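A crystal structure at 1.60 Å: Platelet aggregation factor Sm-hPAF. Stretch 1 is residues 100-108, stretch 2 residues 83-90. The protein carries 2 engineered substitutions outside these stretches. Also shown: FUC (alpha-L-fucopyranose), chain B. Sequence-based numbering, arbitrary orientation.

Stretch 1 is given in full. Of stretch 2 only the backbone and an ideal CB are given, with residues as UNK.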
ATOM      1  N   ALA A 100       8.825   1.340  11.366  1.00 20.23           N
ATOM      2  CA  ALA A 100       7.550   1.829  11.911  1.00 20.25           C
ATOM      3  C   ALA A 100       6.468   0.891  11.475  1.00 18.65           C
ATOM      4  O   ALA A 100       6.648   0.232  10.468  1.00 20.80           O
ATOM      5  CB  ALA A 100       7.263   3.278  11.395  1.00 23.02           C
ATOM      6  N   ARG A 101       5.374   0.832  12.209  1.00 20.34           N
ATOM      7  CA  ARG A 101       4.273  -0.093  11.906  1.00 19.39           C
ATOM      8  C   ARG A 101       3.024   0.483  12.512  1.00 22.26           C
ATOM      9  O   ARG A 101       3.031   0.894  13.673  1.00 24.27           O
ATOM     10  CB  ARG A 101       4.580  -1.513  12.480  1.00 22.04           C
ATOM     11  CG  ARG A 101       3.448  -2.492  12.274  1.00 26.54           C
ATOM     12  CD  ARG A 101       3.777  -3.891  12.879  1.00 26.28           C
ATOM     13  NE  ARG A 101       4.960  -4.444  12.300  1.00 27.97           N
ATOM     14  CZ  ARG A 101       5.004  -5.319  11.272  1.00 27.61           C
ATOM     15  NH1 ARG A 101       3.879  -5.749  10.703  1.00 26.92           N
ATOM     16  NH2 ARG A 101       6.212  -5.738  10.819  1.00 30.68           N
ATOM     17  N   GLN A 102       1.926   0.564  11.723  1.00 20.26           N
ATOM     18  CA  GLN A 102       0.608   0.960  12.252  1.00 20.87           C
ATOM     19  C   GLN A 102      -0.390  -0.059  11.811  1.00 22.81           C
ATOM     20  O   GLN A 102      -0.354  -0.536  10.667  1.00 22.17           O
ATOM     21  CB  GLN A 102       0.195   2.296  11.697  1.00 19.20           C
ATOM     22  CG  GLN A 102       1.012   3.409  12.351  1.00 22.81           C
ATOM     23  CD  GLN A 102       0.681   4.807  11.847  1.00 21.13           C
ATOM     24  OE1 GLN A 102      -0.501   5.159  11.727  1.00 23.45           O
ATOM     25  NE2 GLN A 102       1.741   5.649  11.625  1.00 20.52           N
ATOM     26  N   HIS A 103      -1.280  -0.427  12.705  1.00 22.28           N
ATOM     27  CA  HIS A 103      -2.325  -1.383  12.443  1.00 23.36           C
ATOM     28  C   HIS A 103      -3.672  -0.708  12.245  1.00 21.63           C
ATOM     29  O   HIS A 103      -4.003   0.289  12.920  1.00 22.85           O
ATOM     30  CB  HIS A 103      -2.420  -2.310  13.657  1.00 23.71           C
ATOM     31  CG  HIS A 103      -3.578  -3.290  13.538  1.00 26.84           C
ATOM     32  ND1 HIS A 103      -3.520  -4.364  12.719  1.00 31.89           N
ATOM     33  CD2 HIS A 103      -4.862  -3.255  14.088  1.00 34.13           C
ATOM     34  CE1 HIS A 103      -4.728  -5.035  12.790  1.00 30.86           C
ATOM     35  NE2 HIS A 103      -5.547  -4.333  13.591  1.00 36.44           N
ATOM     36  N   PHE A 104      -4.476  -1.255  11.327  1.00 21.74           N
ATOM     37  CA  PHE A 104      -5.828  -0.746  11.027  1.00 22.59           C
ATOM     38  C   PHE A 104      -6.848  -1.820  10.964  1.00 25.77           C
ATOM     39  O   PHE A 104      -6.646  -2.850  10.356  1.00 23.58           O
ATOM     40  CB  PHE A 104      -5.872   0.013   9.669  1.00 23.46           C
ATOM     41  CG  PHE A 104      -4.931   1.178   9.666  1.00 23.63           C
ATOM     42  CD1 PHE A 104      -5.371   2.405  10.171  1.00 23.12           C
ATOM     43  CD2 PHE A 104      -3.559   0.991   9.329  1.00 21.25           C
ATOM     44  CE1 PHE A 104      -4.477   3.501  10.330  1.00 24.40           C
ATOM     45  CE2 PHE A 104      -2.717   2.085   9.480  1.00 23.00           C
ATOM     46  CZ  PHE A 104      -3.152   3.302   9.945  1.00 23.38           C
ATOM     47  N   ASP A 105      -7.986  -1.602  11.618  1.00 26.97           N
ATOM     48  CA  ASP A 105      -9.024  -2.614  11.542  1.00 28.28           C
ATOM     49  C   ASP A 105      -9.781  -2.516  10.235  1.00 26.67           C
ATOM     50  O   ASP A 105     -10.083  -3.542   9.671  1.00 29.69           O
ATOM     51  CB  ASP A 105     -10.063  -2.350  12.657  1.00 32.08           C
ATOM     52  CG  ASP A 105      -9.528  -2.640  14.043  1.00 44.76           C
ATOM     53  OD1 ASP A 105      -8.623  -3.507  14.209  1.00 43.56           O
ATOM     54  OD2 ASP A 105     -10.078  -2.005  14.980  1.00 49.83           O
ATOM     55  N   SER A 106     -10.087  -1.321   9.752  1.00 30.06           N
ATOM     56  CA  SER A 106     -10.982  -1.129   8.618  1.00 37.06           C
ATOM     57  C   SER A 106     -10.647   0.183   7.980  1.00 36.94           C
ATOM     58  O   SER A 106      -9.955   0.978   8.580  1.00 35.30           O
ATOM     59  CB  SER A 106     -12.428  -0.937   9.148  1.00 36.86           C
ATOM     60  OG  SER A 106     -13.336  -1.386   8.215  1.00 57.28           O
ATOM     61  N   LEU A 107     -11.168   0.407   6.765  1.00 32.04           N
ATOM     62  CA  LEU A 107     -11.206   1.736   6.202  1.00 32.18           C
ATOM     63  C   LEU A 107     -12.612   2.378   6.466  1.00 42.17           C
ATOM     64  O   LEU A 107     -12.847   3.546   6.062  1.00 41.08           O
ATOM     65  CB  LEU A 107     -11.016   1.648   4.688  1.00 31.77           C
ATOM     66  CG  LEU A 107      -9.591   1.946   4.249  1.00 31.00           C
ATOM     67  CD1 LEU A 107      -8.676   0.872   4.818  1.00 31.47           C
ATOM     68  CD2 LEU A 107      -9.467   2.020   2.721  1.00 27.99           C
ATOM     69  N   ASN A 108     -13.531   1.541   6.995  1.00 50.09           N
ATOM     70  CA  ASN A 108     -14.943   1.921   7.344  1.00 55.98           C
ATOM     71  C   ASN A 108     -15.768   2.300   6.122  1.00 52.48           C
ATOM     72  O   ASN A 108     -16.490   3.298   6.147  1.00 60.79           O
ATOM     73  CB  ASN A 108     -14.935   3.143   8.286  1.00 56.76           C
ATOM     74  CG  ASN A 108     -14.532   2.794   9.710  1.00 66.34           C
ATOM     75  OD1 ASN A 108     -14.814   1.692  10.214  1.00 72.43           O
ATOM     76  ND2 ASN A 108     -13.881   3.743  10.377  1.00 72.47           N
ATOM     77  N   UNK A  83     -11.987  -6.717   2.038  1.00 22.91           N
ATOM     78  CA  UNK A  83     -10.794  -7.518   2.101  1.00 20.93           C
ATOM     79  C   UNK A  83      -9.612  -6.693   2.636  1.00 22.13           C
ATOM     80  O   UNK A  83      -8.648  -7.290   3.187  1.00 24.73           O
ATOM     81  CB  UNK A  83     -10.475  -8.092   0.719  1.00 20.93           C
ATOM     82  N   UNK A  84      -9.676  -5.390   2.455  1.00 22.49           N
ATOM     83  CA  UNK A  84      -8.626  -4.535   3.025  1.00 22.94           C
ATOM     84  C   UNK A  84      -9.067  -4.141   4.471  1.00 22.27           C
ATOM     85  O   UNK A  84      -9.657  -3.064   4.728  1.00 24.05           O
ATOM     86  CB  UNK A  84      -8.393  -3.299   2.154  1.00 22.94           C
ATOM     87  N   UNK A  85      -8.805  -5.080   5.345  1.00 23.55           N
ATOM     88  CA  UNK A  85      -9.178  -4.948   6.776  1.00 24.47           C
ATOM     89  C   UNK A  85      -8.180  -5.781   7.536  1.00 23.34           C
ATOM     90  O   UNK A  85      -7.566  -6.725   7.021  1.00 25.85           O
ATOM     91  CB  UNK A  85     -10.613  -5.398   7.060  1.00 24.47           C
ATOM     92  N   UNK A  86      -7.994  -5.422   8.827  1.00 22.60           N
ATOM     93  CA  UNK A  86      -7.059  -6.065   9.717  1.00 22.91           C
ATOM     94  C   UNK A  86      -5.680  -6.213   9.084  1.00 22.84           C
ATOM     95  O   UNK A  86      -5.217  -7.300   8.761  1.00 23.55           O
ATOM     96  CB  UNK A  86      -7.597  -7.435  10.136  1.00 22.91           C
ATOM     97  N   UNK A  87      -5.060  -5.061   8.923  1.00 21.97           N
ATOM     98  CA  UNK A  87      -3.796  -5.027   8.218  1.00 20.80           C
ATOM     99  C   UNK A  87      -2.846  -4.042   8.856  1.00 21.94           C
ATOM    100  O   UNK A  87      -3.251  -3.123   9.587  1.00 21.76           O
ATOM    101  CB  UNK A  87      -4.012  -4.675   6.745  1.00 20.80           C
ATOM    102  N   UNK A  88      -1.571  -4.209   8.539  1.00 20.87           N
ATOM    103  CA  UNK A  88      -0.544  -3.249   8.996  1.00 21.02           C
ATOM    104  C   UNK A  88       0.032  -2.506   7.798  1.00 19.29           C
ATOM    105  O   UNK A  88       0.093  -3.033   6.655  1.00 20.51           O
ATOM    106  CB  UNK A  88       0.572  -3.960   9.764  1.00 21.02           C
ATOM    107  N   UNK A  89       0.439  -1.282   8.024  1.00 18.31           N
ATOM    108  CA  UNK A  89       1.323  -0.503   7.061  1.00 17.45           C
ATOM    109  C   UNK A  89       2.664  -0.415   7.748  1.00 19.60           C
ATOM    110  O   UNK A  89       2.760   0.057   8.922  1.00 20.27           O
ATOM    111  CB  UNK A  89       0.781   0.889   6.732  1.00 17.45           C
ATOM    112  N   UNK A  90       3.701  -0.814   7.048  1.00 19.33           N
ATOM    113  CA  UNK A  90       5.028  -1.013   7.644  1.00 19.06           C
ATOM    114  C   UNK A  90       6.021  -0.230   6.830  1.00 20.48           C
ATOM    115  O   UNK A  90       5.991  -0.161   5.568  1.00 21.44           O
ATOM    116  CB  UNK A  90       5.414  -2.492   7.701  1.00 19.06           C
TER
HETATM  117  C1  FUC B   3     -14.548 -10.341  -8.293  1.00 35.86           C
HETATM  118  C2  FUC B   3     -14.256 -11.092  -7.007  1.00 32.30           C
HETATM  119  C3  FUC B   3     -13.294 -12.215  -7.242  1.00 28.49           C
HETATM  120  C4  FUC B   3     -12.019 -11.630  -7.813  1.00 27.87           C
HETATM  121  C5  FUC B   3     -12.400 -10.901  -9.083  1.00 29.73           C
HETATM  122  C6  FUC B   3     -11.198 -10.298  -9.772  1.00 27.42           C
HETATM  123  O2  FUC B   3     -15.472 -11.608  -6.492  1.00 36.06           O
HETATM  124  O3  FUC B   3     -13.046 -12.841  -6.049  1.00 29.16           O
HETATM  125  O4  FUC B   3     -11.456 -10.770  -6.858  1.00 24.88           O
HETATM  126  O5  FUC B   3     -13.333  -9.892  -8.830  1.00 28.38           O

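Strand 100-104 runs antiparallel to strand 87-90, at 156° between N-to-C directions, so the side chains of positions 87 to 90 alternate between the sheet face of Arg 101 and His 103 and the face of Gln 102 and Phe 104.

Position 83 has nothing of stretch 1 within 5.5 Å of its ideal CB, so stretch 1 sets no preference. A fucose lies on this side, and a long polar chain could exploit it. The residue is Arg 83: NH1 donates to FUC O4 at 2.9 Å and NH2 to FUC O3 at 3.1 Å.

Position 84 points sideways, its ideal CB 5.0 Å from Leu 107 CD1. A branched or long apolar chain would suit. Leu 84 takes the place; its CD2 reaches Leu 107 CD1 at 4.1 Å. Water 1 donates to Leu 84 O (2.6 Å) and accepts from Leu 107 N (3.0 Å), joining the two backbones.

At position 85 CA-to-CB points sideways and the ideal CB is 3.2 Å from Asp 105 O, a tight approach that every residue but glycine would share. Ser, Ala or Gly would be comfortable; a longer chain directed elsewhere is not excluded. Ser 85 fits, with CB 3.3 Å from Asp 105 O.

Position 86 has phi/psi of 49/69, a left-handed conformation tolerated best by Gly, Asn and Asp. Its CB points away, leaving the backbone to make the contact: the amide N donates to Asp 105 O at 2.9 Å and 161°. The residue is Asn 86; the end of its side chain comes nearer to stretch 1 than its CB direction suggests.

Position 87 forms a hydrogen-bonded pair with Phe 104: the amide N of 87 donates to Phe 104 O (3.1 Å), and Phe 104 N to the carbonyl O of 87 (2.8 Å). Its CB lies on the Phe 104 face, where Leu 107 also offers apolar surface, so a large apolar or aromatic chain would suit. Phe 87, at chi1 62° (p), lays a ring face against Phe 104 CB, which sits 4.0 Å from the ring centroid, while Leu 107 CD1 meets the ring edge, 3.7 Å from Phe 87 CZ. The two phenyl rings are slid apart and barely overlap.

Position 88 pairs with His 103. Its ideal CB is 3.9 Å from Arg 101 NH1, and His 103 ND1 is also near, so an acidic chain is the clear candidate, though a neutral acceptor such as Asn is conceivable. Asp 88 divides its carboxylate: OD1 forms a salt bridge with Arg 101 NH1 at 2.8 Å, and OD2 accepts from His 103 ND1 at 3.1 Å.

Position 89 returns to the Phe 104 face, its ideal CB 4.6 Å from Phe 104 CE2; beta-branched or other apolar residues would suit. Val 89 places CG2 4.1 Å from Phe 104 CE2, and its N donates to Gln 102 O at 2.9 Å.

Position 90 pairs with Arg 101, its ideal CB 4.6 Å from Arg 101 NH2. Aliphatic or acidic chains could sit there. Val 90 covers one guanidinium face, CG2 lying 3.6 Å from Arg 101 NH1.

Stretch 2 83-90: RLSNFDVV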
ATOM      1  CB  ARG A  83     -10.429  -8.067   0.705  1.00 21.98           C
ATOM      2  CG  ARG A  83     -11.414  -9.144   0.194  1.00 22.08           C
ATOM      3  CD  ARG A  83     -11.202  -9.369  -1.292  1.00 23.12           C
ATOM      4  NE  ARG A  83     -12.163 -10.455  -1.669  1.00 26.39           N
ATOM      5  CZ  ARG A  83     -12.298 -10.923  -2.927  1.00 26.91           C
ATOM      6  NH1 ARG A  83     -11.541 -10.457  -3.980  1.00 23.75           N
ATOM      7  NH2 ARG A  83     -13.201 -11.929  -3.120  1.00 28.61           N
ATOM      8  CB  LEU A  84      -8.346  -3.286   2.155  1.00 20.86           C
ATOM      9  CG  LEU A  84      -7.206  -2.401   2.696  1.00 20.21           C
ATOM     10  CD1 LEU A  84      -5.868  -3.185   2.646  1.00 22.39           C
ATOM     11  CD2 LEU A  84      -7.075  -1.226   1.732  1.00 21.30           C
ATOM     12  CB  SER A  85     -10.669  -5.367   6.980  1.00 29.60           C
ATOM     13  OG  SER A  85     -10.707  -6.725   6.727  1.00 35.54           O
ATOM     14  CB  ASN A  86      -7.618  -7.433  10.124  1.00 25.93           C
ATOM     15  CG  ASN A  86      -6.822  -8.078  11.270  1.00 29.95           C
ATOM     16  OD1 ASN A  86      -5.992  -7.492  11.912  1.00 30.58           O
ATOM     17  ND2 ASN A  86      -7.047  -9.376  11.459  1.00 33.66           N
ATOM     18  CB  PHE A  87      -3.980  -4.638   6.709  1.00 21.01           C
ATOM     19  CG  PHE A  87      -4.556  -3.266   6.481  1.00 19.98           C
ATOM     20  CD1 PHE A  87      -5.921  -3.031   6.504  1.00 21.47           C
ATOM     21  CD2 PHE A  87      -3.695  -2.163   6.291  1.00 21.47           C
ATOM     22  CE1 PHE A  87      -6.473  -1.769   6.326  1.00 21.78           C
ATOM     23  CE2 PHE A  87      -4.236  -0.935   6.113  1.00 20.64           C
ATOM     24  CZ  PHE A  87      -5.575  -0.698   6.060  1.00 22.01           C
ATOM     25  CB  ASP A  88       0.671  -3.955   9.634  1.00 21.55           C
ATOM     26  CG  ASP A  88       0.377  -4.621  11.021  1.00 25.92           C
ATOM     27  OD1 ASP A  88       1.144  -5.566  11.372  1.00 29.88           O
ATOM     28  OD2 ASP A  88      -0.581  -4.267  11.654  1.00 29.11           O
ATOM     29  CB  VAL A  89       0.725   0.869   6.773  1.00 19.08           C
ATOM     30  CG1 VAL A  89       1.597   1.670   5.771  1.00 19.46           C
ATOM     31  CG2 VAL A  89      -0.704   0.709   6.186  1.00 19.66           C
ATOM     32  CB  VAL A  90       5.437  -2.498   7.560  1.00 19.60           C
ATOM     33  CG1 VAL A  90       6.670  -2.743   8.428  1.00 22.29           C
ATOM     34  CG2 VAL A  90       4.302  -3.384   8.084  1.00 22.45           C
TER
HETATM   35  O   HOH W   1     -11.971  -1.877   5.065  1.00 36.69           O
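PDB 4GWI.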